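Local coordinates for hypothetical protein SA0798 (Staphylococcus aureus subsp. aureus N315, PDB 1XG8) that is of unknown function but belongs to the DUF1462 family of the thioredoxin clan and probably adopts a thioredoxin-like fold, at residues P37-K42 with K98-F103. Sequence-based numbering, arbitrary orientation.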
ATOM      1  N   PRO A  37     -11.659  -1.466   4.022  1.00 33.57           N
ATOM      2  CA  PRO A  37     -12.651  -2.421   4.532  1.00 33.03           C
ATOM      3  C   PRO A  37     -12.068  -3.815   4.617  1.00 32.52           C
ATOM      4  O   PRO A  37     -12.314  -4.543   5.564  1.00 33.44           O
ATOM      5  CB  PRO A  37     -13.776  -2.344   3.504  1.00 32.46           C
ATOM      6  CG  PRO A  37     -13.643  -0.977   2.953  1.00 32.56           C
ATOM      7  CD  PRO A  37     -12.149  -0.842   2.785  1.00 33.09           C
ATOM      8  N   LEU A  38     -11.298  -4.180   3.603  1.00 33.04           N
ATOM      9  CA  LEU A  38     -10.657  -5.485   3.543  1.00 31.97           C
ATOM     10  C   LEU A  38      -9.956  -5.831   4.855  1.00 32.77           C
ATOM     11  O   LEU A  38     -10.240  -6.849   5.475  1.00 31.43           O
ATOM     12  CB  LEU A  38      -9.627  -5.496   2.415  1.00 32.23           C
ATOM     13  CG  LEU A  38      -8.845  -6.790   2.194  1.00 30.98           C
ATOM     14  CD1 LEU A  38      -9.775  -7.846   1.617  1.00 31.02           C
ATOM     15  CD2 LEU A  38      -7.671  -6.531   1.253  1.00 31.61           C
ATOM     16  N   LEU A  39      -9.033  -4.973   5.273  1.00 33.42           N
ATOM     17  CA  LEU A  39      -8.274  -5.214   6.489  1.00 33.50           C
ATOM     18  C   LEU A  39      -9.123  -5.144   7.750  1.00 35.68           C
ATOM     19  O   LEU A  39      -8.916  -5.924   8.686  1.00 36.52           O
ATOM     20  CB  LEU A  39      -7.118  -4.225   6.578  1.00 30.00           C
ATOM     21  CG  LEU A  39      -6.194  -4.230   5.366  1.00 27.12           C
ATOM     22  CD1 LEU A  39      -5.014  -3.325   5.652  1.00 25.50           C
ATOM     23  CD2 LEU A  39      -5.728  -5.645   5.064  1.00 24.12           C
ATOM     24  N   LYS A  40     -10.070  -4.211   7.781  1.00 37.44           N
ATOM     25  CA  LYS A  40     -10.951  -4.065   8.935  1.00 39.64           C
ATOM     26  C   LYS A  40     -11.745  -5.351   9.158  1.00 39.39           C
ATOM     27  O   LYS A  40     -12.135  -5.676  10.281  1.00 39.20           O
ATOM     28  CB  LYS A  40     -11.921  -2.902   8.719  1.00 43.18           C
ATOM     29  CG  LYS A  40     -13.032  -2.829   9.767  1.00 47.37           C
ATOM     30  CD  LYS A  40     -14.061  -1.754   9.442  1.00 50.91           C
ATOM     31  CE  LYS A  40     -14.708  -1.989   8.084  1.00 53.13           C
ATOM     32  NZ  LYS A  40     -15.289  -3.360   7.982  1.00 54.89           N
ATOM     33  N   ARG A  41     -11.967  -6.088   8.076  1.00 38.68           N
ATOM     34  CA  ARG A  41     -12.727  -7.328   8.122  1.00 38.79           C
ATOM     35  C   ARG A  41     -11.890  -8.575   8.409  1.00 38.24           C
ATOM     36  O   ARG A  41     -12.282  -9.420   9.210  1.00 37.81           O
ATOM     37  CB  ARG A  41     -13.483  -7.491   6.805  1.00 39.86           C
ATOM     38  CG  ARG A  41     -14.149  -8.836   6.593  1.00 42.46           C
ATOM     39  CD  ARG A  41     -15.105  -8.741   5.419  1.00 45.04           C
ATOM     40  NE  ARG A  41     -14.472  -8.164   4.234  1.00 47.58           N
ATOM     41  CZ  ARG A  41     -15.020  -7.217   3.473  1.00 49.25           C
ATOM     42  NH1 ARG A  41     -16.219  -6.731   3.770  1.00 49.93           N
ATOM     43  NH2 ARG A  41     -14.371  -6.758   2.409  1.00 49.07           N
ATOM     44  N   LYS A  42     -10.737  -8.687   7.762  1.00 37.49           N
ATOM     45  CA  LYS A  42      -9.873  -9.843   7.952  1.00 35.82           C
ATOM     46  C   LYS A  42      -8.997  -9.750   9.195  1.00 34.00           C
ATOM     47  O   LYS A  42      -8.649 -10.775   9.783  1.00 33.16           O
ATOM     48  CB  LYS A  42      -9.007 -10.049   6.710  1.00 37.90           C
ATOM     49  CG  LYS A  42      -9.832 -10.323   5.465  1.00 39.63           C
ATOM     50  CD  LYS A  42      -8.958 -10.562   4.259  1.00 41.67           C
ATOM     51  CE  LYS A  42      -9.742 -11.263   3.164  1.00 43.32           C
ATOM     52  NZ  LYS A  42     -10.140 -12.640   3.574  1.00 44.18           N
ATOM     53  N   LYS A  98      -4.246 -11.818  -1.958  1.00 24.94           N
ATOM     54  CA  LYS A  98      -3.347 -12.721  -1.249  1.00 26.47           C
ATOM     55  C   LYS A  98      -2.025 -12.055  -0.900  1.00 26.93           C
ATOM     56  O   LYS A  98      -1.437 -12.361   0.135  1.00 29.05           O
ATOM     57  CB  LYS A  98      -3.079 -13.973  -2.081  1.00 27.54           C
ATOM     58  CG  LYS A  98      -4.270 -14.911  -2.167  1.00 33.04           C
ATOM     59  CD  LYS A  98      -4.679 -15.432  -0.788  1.00 36.65           C
ATOM     60  CE  LYS A  98      -5.979 -16.230  -0.855  1.00 38.48           C
ATOM     61  NZ  LYS A  98      -5.880 -17.372  -1.799  1.00 41.27           N
ATOM     62  N   GLN A  99      -1.551 -11.158  -1.762  1.00 25.99           N
ATOM     63  CA  GLN A  99      -0.302 -10.442  -1.504  1.00 27.10           C
ATOM     64  C   GLN A  99      -0.440  -9.628  -0.220  1.00 26.58           C
ATOM     65  O   GLN A  99       0.480  -9.573   0.601  1.00 27.74           O
ATOM     66  CB  GLN A  99       0.026  -9.473  -2.632  1.00 26.64           C
ATOM     67  CG  GLN A  99       0.181 -10.095  -3.982  1.00 31.62           C
ATOM     68  CD  GLN A  99       0.771  -9.116  -4.965  1.00 34.06           C
ATOM     69  OE1 GLN A  99       1.934  -8.717  -4.827  1.00 37.66           O
ATOM     70  NE2 GLN A  99      -0.023  -8.702  -5.954  1.00 32.76           N
ATOM     71  N   ILE A 100      -1.592  -8.983  -0.066  1.00 24.10           N
ATOM     72  CA  ILE A 100      -1.859  -8.188   1.111  1.00 23.42           C
ATOM     73  C   ILE A 100      -2.002  -9.088   2.337  1.00 23.47           C
ATOM     74  O   ILE A 100      -1.383  -8.838   3.371  1.00 24.57           O
ATOM     75  CB  ILE A 100      -3.164  -7.374   0.977  1.00 22.41           C
ATOM     76  CG1 ILE A 100      -3.179  -6.595  -0.341  1.00 21.07           C
ATOM     77  CG2 ILE A 100      -3.298  -6.434   2.171  1.00 20.38           C
ATOM     78  CD1 ILE A 100      -1.997  -5.721  -0.535  1.00 19.67           C
ATOM     79  N   THR A 101      -2.808 -10.140   2.229  1.00 21.89           N
ATOM     80  CA  THR A 101      -3.019 -11.020   3.373  1.00 20.96           C
ATOM     81  C   THR A 101      -1.797 -11.841   3.766  1.00 20.19           C
ATOM     82  O   THR A 101      -1.469 -11.951   4.952  1.00 19.88           O
ATOM     83  CB  THR A 101      -4.229 -11.970   3.147  1.00 20.75           C
ATOM     84  OG1 THR A 101      -4.030 -12.749   1.960  1.00 20.76           O
ATOM     85  CG2 THR A 101      -5.512 -11.159   3.030  1.00 20.22           C
ATOM     86  N   ARG A 102      -1.114 -12.410   2.785  1.00 18.30           N
ATOM     87  CA  ARG A 102       0.057 -13.204   3.104  1.00 18.94           C
ATOM     88  C   ARG A 102       1.161 -12.369   3.735  1.00 18.35           C
ATOM     89  O   ARG A 102       1.949 -12.876   4.524  1.00 18.81           O
ATOM     90  CB  ARG A 102       0.565 -13.925   1.855  1.00 19.81           C
ATOM     91  CG  ARG A 102      -0.361 -15.046   1.413  1.00 20.12           C
ATOM     92  CD  ARG A 102       0.143 -15.761   0.179  1.00 22.90           C
ATOM     93  NE  ARG A 102      -0.784 -16.817  -0.224  1.00 27.16           N
ATOM     94  CZ  ARG A 102      -0.595 -17.637  -1.253  1.00 29.88           C
ATOM     95  NH1 ARG A 102       0.495 -17.534  -2.003  1.00 32.15           N
ATOM     96  NH2 ARG A 102      -1.496 -18.573  -1.532  1.00 30.53           N
ATOM     97  N   PHE A 103       1.222 -11.090   3.390  1.00 19.38           N
ATOM     98  CA  PHE A 103       2.236 -10.205   3.956  1.00 18.44           C
ATOM     99  C   PHE A 103       1.954 -10.009   5.451  1.00 17.62           C
ATOM    100  O   PHE A 103       2.859 -10.064   6.276  1.00 16.87           O
ATOM    101  CB  PHE A 103       2.224  -8.847   3.250  1.00 19.55           C
ATOM    102  CG  PHE A 103       3.279  -7.892   3.746  1.00 20.48           C
ATOM    103  CD1 PHE A 103       4.570  -7.933   3.231  1.00 20.65           C
ATOM    104  CD2 PHE A 103       2.984  -6.959   4.746  1.00 20.74           C
ATOM    105  CE1 PHE A 103       5.562  -7.055   3.702  1.00 20.56           C
ATOM    106  CE2 PHE A 103       3.968  -6.077   5.225  1.00 20.86           C
ATOM    107  CZ  PHE A 103       5.261  -6.126   4.699  1.00 20.47           C
TER
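Ile-100 meets Leu-39 and Leu-38 through a single methyl group, and the pairing illustrates how two helices on the same face of a sheet can meet through a few side-chain methyls and methylenes. Its CG2 lies 3.9 Å from Leu-39 CD2, the two side chains crossing at about a right angle, and 4.5 Å from Leu-38 CD2. In Ile-100, CG2 stands anti to the backbone N while CG1 lies beside it (chi1 -51°), which turns CG2 to the leucines. At the solvent-facing margin, the aliphatic part of Lys-42 continues the contact: its CD rests 3.7 Å from Thr-101 CG2, and the chain bends only beyond, before the ammonium. With OG1 of Thr-101 between the backbone N and the carbonyl carbon (chi1 58°), the methyl faces Lys-42 and the hydroxyl turns back to carbonyl oxygens of its own helix. No hydrogen bond links the segments; their axes stay 11.6 Å apart and cross at -42°, a wide spacing bridged by side chains. Further out, Leu-39 packs on Phe-48 and Tyr-50, whereas Ile-100 reaches Ile-83 and Val-90. Helices 28-42 and 97-110 thereby join over a sheet with strands 48-54 and 8-14 parallel, 82-85 and 88-92 antiparallel to their neighbours, consistent with the clan's thioredoxin-like fold.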